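Local coordinates for phage-like element PBSX protein XepA (Bacillus subtilis, PDB 6IA5), which is a prophage lytic-cassette protein that forms a pentamer, probably binds the cytoplasmic membrane, and does not seem to be involved in host cell lysis, at the interface of chains A and B. Numbering follows the deposited sequence. Chains: chain A/B, Phage-like element PBSX protein XepA.

The interface of chains A and B. Residues chain A 141-144; chain B 144-146.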
# COMPACT_ATOMS: atom_id res chain seq x y z
N ALA A 141 -16.68 17.46 -13.04
CA ALA A 141 -15.65 18.13 -13.81
C ALA A 141 -14.42 18.30 -12.91
O ALA A 141 -14.58 18.37 -11.70
CB ALA A 141 -16.16 19.48 -14.26
N GLY A 142 -13.23 18.42 -13.52
CA GLY A 142 -12.06 18.85 -12.78
C GLY A 142 -11.39 17.73 -11.97
O GLY A 142 -11.85 16.60 -11.89
N GLU A 143 -10.26 18.10 -11.36
CA GLU A 143 -9.47 17.23 -10.52
C GLU A 143 -8.61 18.11 -9.62
O GLU A 143 -7.87 18.97 -10.13
CB GLU A 143 -8.61 16.31 -11.38
CG GLU A 143 -7.80 15.32 -10.58
CD GLU A 143 -7.13 14.20 -11.37
OE1 GLU A 143 -6.18 14.44 -12.07
OE2 GLU A 143 -7.58 13.08 -11.25
N MET A 144 -8.67 17.85 -8.31
CA MET A 144 -7.94 18.63 -7.32
C MET A 144 -6.72 17.84 -6.86
O MET A 144 -6.83 16.64 -6.56
CB MET A 144 -8.85 18.91 -6.11
CG MET A 144 -8.25 19.79 -5.00
SD MET A 144 -7.84 21.45 -5.63
CE MET A 144 -6.66 22.08 -4.42
N MET B 144 -15.59 14.02 -5.57
CA MET B 144 -14.58 14.83 -6.24
C MET B 144 -13.39 13.95 -6.66
O MET B 144 -12.91 13.15 -5.87
CB MET B 144 -14.09 15.92 -5.27
CG MET B 144 -13.06 16.93 -5.87
SD MET B 144 -13.75 17.85 -7.31
CE MET B 144 -12.27 18.46 -8.13
N ASP B 145 -12.93 14.12 -7.90
CA ASP B 145 -11.71 13.50 -8.41
C ASP B 145 -10.51 14.23 -7.80
O ASP B 145 -10.45 15.46 -7.81
CB ASP B 145 -11.68 13.52 -9.94
CG ASP B 145 -12.84 12.69 -10.49
OD1 ASP B 145 -12.76 11.45 -10.36
OD2 ASP B 145 -13.84 13.29 -10.95
N VAL B 146 -9.57 13.46 -7.25
CA VAL B 146 -8.37 14.02 -6.66
C VAL B 146 -7.13 13.30 -7.22
O VAL B 146 -7.20 12.12 -7.63
CB VAL B 146 -8.41 13.98 -5.12
CG1 VAL B 146 -9.59 14.77 -4.57
CG2 VAL B 146 -8.37 12.56 -4.56
O HOH W 1 -13.39 14.87 -13.09
O HOH W 2 -14.29 16.00 -9.82
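A:Met144 meets B:Asp145 and B:Val146 in a parallel beta bridge, an example of strand pairing between equivalent segments, shifted in register, contributing to subunit contact in a pentamer. Strands 144-148 of both chains meet here, with A:Met144 bridged to B:Val146. The amide N of A:Met144 donates to the carbonyl O of B:Asp145 at 3.0 Å, in a nearly straight bond (167° at H).

Water extends this pairing into the loop before the strand. Water 2 lies 3.0 Å from the amide N of B:Asp145 and also meets its carboxylate OD2 and the carbonyl O of A:Ala141; a longer approach reaches the carbonyl O of A:Gly142. Water 1 links that same glycine oxygen, at 2.6 Å, to OD2 of B:Asp145. The aspartate CG sits beside its own backbone N (chi1 -63°), which brings OD2 and the amide to one water; with both waters on OD2, this probably helps hold the carboxylate. Its CB lies 3.6 Å from the glycine O.

Apolar contact comes from the methyl end of B:Met144. With CG anti to the backbone N and a bend at chi2 (60°), the side chain lays CE over the backbone next to the interchain bond. This methyl is 3.9 Å from CA of A:Glu143. It also lies 4.0 Å from CB of A:Met144. The extended A:Glu143 runs past B:Val146, its CG 3.8 Å from the B:Asp145 carbonyl O.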